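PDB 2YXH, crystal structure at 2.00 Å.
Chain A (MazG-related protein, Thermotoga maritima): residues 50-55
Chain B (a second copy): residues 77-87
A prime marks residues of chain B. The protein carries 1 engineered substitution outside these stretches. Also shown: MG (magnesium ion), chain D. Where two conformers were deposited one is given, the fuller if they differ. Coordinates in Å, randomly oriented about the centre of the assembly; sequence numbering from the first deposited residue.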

# COMPACT_ATOMS: atom_id res chain seq x y z
N LEU A 50 -7.19 -2.89 14.03
CA LEU A 50 -7.44 -2.49 12.64
C LEU A 50 -6.36 -1.43 12.31
O LEU A 50 -5.76 -1.47 11.24
CB LEU A 50 -8.89 -2.02 12.39
CG LEU A 50 -9.23 -1.61 10.94
CD1 LEU A 50 -8.89 -2.56 9.81
CD2 LEU A 50 -10.72 -1.25 10.92
N GLU A 51 -6.08 -0.55 13.29
CA GLU A 51 -5.16 0.51 13.05
C GLU A 51 -3.71 -0.02 12.88
O GLU A 51 -3.02 0.40 11.98
CB GLU A 51 -5.20 1.50 14.19
CG GLU A 51 -4.14 2.54 14.11
CD GLU A 51 -4.15 3.38 15.40
OE1 GLU A 51 -3.72 2.81 16.43
OE2 GLU A 51 -4.58 4.56 15.40
N GLU A 52 -3.28 -0.92 13.72
CA GLU A 52 -2.13 -1.68 13.47
C GLU A 52 -2.04 -2.32 12.08
O GLU A 52 -1.07 -2.13 11.41
CB GLU A 52 -1.91 -2.70 14.58
CG GLU A 52 -0.46 -3.44 14.51
CD GLU A 52 -0.46 -4.95 15.01
OE1 GLU A 52 -1.33 -5.33 15.84
OE2 GLU A 52 0.46 -5.73 14.61
N GLU A 53 -2.96 -3.20 11.70
CA GLU A 53 -2.84 -3.84 10.45
C GLU A 53 -2.88 -2.85 9.24
O GLU A 53 -2.26 -3.13 8.19
CB GLU A 53 -3.97 -4.87 10.36
CG GLU A 53 -4.00 -5.73 11.68
CD GLU A 53 -2.68 -6.50 11.88
OE1 GLU A 53 -1.85 -6.58 10.94
OE2 GLU A 53 -2.41 -7.01 12.99
N ILE A 54 -3.70 -1.81 9.31
CA ILE A 54 -3.64 -0.80 8.21
C ILE A 54 -2.17 -0.35 8.01
O ILE A 54 -1.61 -0.34 6.90
CB ILE A 54 -4.60 0.37 8.46
CG1 ILE A 54 -6.07 -0.16 8.32
CG2 ILE A 54 -4.38 1.46 7.36
CD1 ILE A 54 -6.42 -0.73 6.93
N GLY A 55 -1.51 -0.02 9.14
CA GLY A 55 -0.12 0.36 9.00
C GLY A 55 0.75 -0.76 8.44
O GLY A 55 1.53 -0.55 7.49
N GLU B 77 -2.30 8.86 9.53
CA GLU B 77 -1.06 9.22 10.21
C GLU B 77 -0.75 8.38 11.53
O GLU B 77 0.37 7.94 11.74
CB GLU B 77 -0.97 10.74 10.40
CG GLU B 77 -1.24 11.53 9.03
CD GLU B 77 -0.24 11.19 7.87
OE1 GLU B 77 0.99 11.26 8.23
OE2 GLU B 77 -0.69 10.89 6.65
N SER B 78 -1.71 8.17 12.40
CA SER B 78 -1.47 7.28 13.55
C SER B 78 -1.20 5.84 13.14
O SER B 78 -0.46 5.13 13.83
CB SER B 78 -2.66 7.21 14.50
OG SER B 78 -3.08 8.52 14.61
N ALA B 79 -1.82 5.41 12.05
CA ALA B 79 -1.62 4.01 11.62
C ALA B 79 -0.12 3.86 11.13
O ALA B 79 0.57 2.91 11.45
CB ALA B 79 -2.66 3.61 10.49
N ILE B 80 0.35 4.85 10.38
CA ILE B 80 1.70 4.83 9.83
C ILE B 80 2.66 4.97 10.99
O ILE B 80 3.69 4.38 10.98
CB ILE B 80 1.94 5.97 8.78
CG1 ILE B 80 1.07 5.71 7.53
CG2 ILE B 80 3.41 6.07 8.44
CD1 ILE B 80 1.25 6.67 6.38
N GLN B 81 2.29 5.78 11.97
CA GLN B 81 3.12 5.92 13.13
C GLN B 81 3.22 4.65 13.96
O GLN B 81 4.34 4.31 14.38
CB GLN B 81 2.58 7.01 13.97
CG GLN B 81 3.36 7.19 15.23
CD GLN B 81 2.63 8.14 16.13
OE1 GLN B 81 1.93 9.08 15.67
NE2 GLN B 81 2.74 7.87 17.44
N LYS B 82 2.14 3.89 14.13
CA LYS B 82 2.23 2.59 14.81
C LYS B 82 3.32 1.79 14.10
O LYS B 82 4.12 1.15 14.74
CB LYS B 82 0.89 1.80 14.78
CG LYS B 82 0.14 1.66 16.15
CD LYS B 82 -0.05 3.09 16.73
CE LYS B 82 -0.90 3.21 18.09
NZ LYS B 82 -1.70 4.61 18.12
N VAL B 83 3.38 1.84 12.75
CA VAL B 83 4.17 0.86 12.02
C VAL B 83 5.61 1.38 12.01
O VAL B 83 6.51 0.66 12.15
CB VAL B 83 3.56 0.42 10.63
CG1 VAL B 83 3.81 1.44 9.65
CG2 VAL B 83 4.15 -1.01 10.12
N VAL B 84 5.84 2.67 11.83
CA VAL B 84 7.15 3.19 12.03
C VAL B 84 7.74 2.79 13.43
O VAL B 84 8.87 2.31 13.50
CB VAL B 84 7.13 4.72 11.75
CG1 VAL B 84 8.43 5.32 12.30
CG2 VAL B 84 6.96 4.85 10.15
N GLU B 85 6.97 2.90 14.51
CA GLU B 85 7.48 2.51 15.85
C GLU B 85 7.76 1.01 15.93
O GLU B 85 8.77 0.54 16.50
CB GLU B 85 6.53 2.88 16.99
CG GLU B 85 6.27 4.38 17.09
CD GLU B 85 4.97 4.81 17.90
OE1 GLU B 85 4.13 3.95 18.33
OE2 GLU B 85 4.80 6.05 17.96
N LYS B 86 6.89 0.26 15.29
CA LYS B 86 7.06 -1.16 15.35
C LYS B 86 8.39 -1.60 14.66
O LYS B 86 9.21 -2.31 15.22
CB LYS B 86 5.82 -1.84 14.74
CG LYS B 86 5.83 -3.38 14.80
CD LYS B 86 4.94 -3.99 13.71
CE LYS B 86 3.65 -4.49 14.25
NZ LYS B 86 2.78 -5.08 13.24
N ILE B 87 8.60 -1.14 13.44
CA ILE B 87 9.79 -1.50 12.71
C ILE B 87 11.03 -0.94 13.42
O ILE B 87 12.06 -1.59 13.51
CB ILE B 87 9.75 -0.91 11.26
CG1 ILE B 87 8.42 -1.13 10.55
CG2 ILE B 87 10.82 -1.53 10.45
CD1 ILE B 87 8.12 -0.06 9.51
MG MG D . 0.12 -7.16 10.79
O HOH W 1 -0.03 -7.66 13.05
O HOH W 2 2.14 -8.20 10.70

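The two helical segments cross at -73°, their axes approaching to 7.5 Å, and together they bury 413 Å². At the crossing, the absence of a side chain on Gly55 leaves room for the approach. The nearest CA pair is Gly55 and Ala79′, 4.7 Å apart, and Gly55 CA lies 3.6 Å from Ala79′ O. An ideally placed CB on Gly55 would fall 2.4 Å from Ala79′ O, a clash, and 3.2 Å from Val83′ CB, so the backbone of one helix occupies the space that a side chain on the other would need.

Two backbone carbonyls at this crossing, Ala79′ O and Glu51 O, are satisfied within their own helices. Ala79′ O accepts from Val83′ N at 3.3 Å, and its approach to Gly55 CA is packing against an already engaged carbonyl. Glu51 O likewise accepts from Gly55 N at 3.2 Å while Ala79′ CB rests 3.6 Å from that same Glu51 O. Ile54 CG2 meets Ala79′ CB at 4.2 Å, an apolar contact, and Val83′ CG1 lies 3.7 Å from Gly55 O, a methyl against a carbonyl oxygen.

Charged side chains supply the hydrogen bonds between the helices, in two salt bridges of unequal quality. Lys86′ NZ donates to Glu52 OE2 at 2.8 Å. CA-to-CB of Lys86′ points toward the opposing helix, whereas that of Glu52 points sideways and only the end of its side chain comes nearer. Lys86′ NZ also has a hydrogen-bond partner in a residue just outside one of the stretches. The second bridge, Lys82′ NZ to Glu51 OE1, is longer at 3.2 Å, and its hydrogen bond is weak; the lysine reaches it with chi1 at -110° and chi4 at -148°, both between rotamer wells. The other carboxylate oxygen, Glu51 OE2, lies 3.4 Å from Ser78′ CB, a contact with carbon, while Ser78′ OG is hydrogen-bonded to a residue just outside one of the stretches.

Glu52 OE2 has a second donor. Water 1 donates to Glu52 OE2 and to Glu53 OE2, with its oxygen 2.5 Å from each. Both of its protons are thereby committed, and its oxygen faces the magnesium ion, with water 1 O to MG at 2.3 Å. Glu53 OE1 binds MG directly at 2.1 Å, so the two oxygens of this carboxylate serve the metal and a metal-bound water respectively. Water 2 O, 2.3 Å from MG, and three atoms from elsewhere in the structure bring the ligands to six. Through water 1, the Glu52–Lys86′ salt bridge is coupled to the metal site.

Away from the contact, Gln81′ NE2 donates to Glu85′ OE2 at 2.8 Å and 160°, pairing side chains one turn apart.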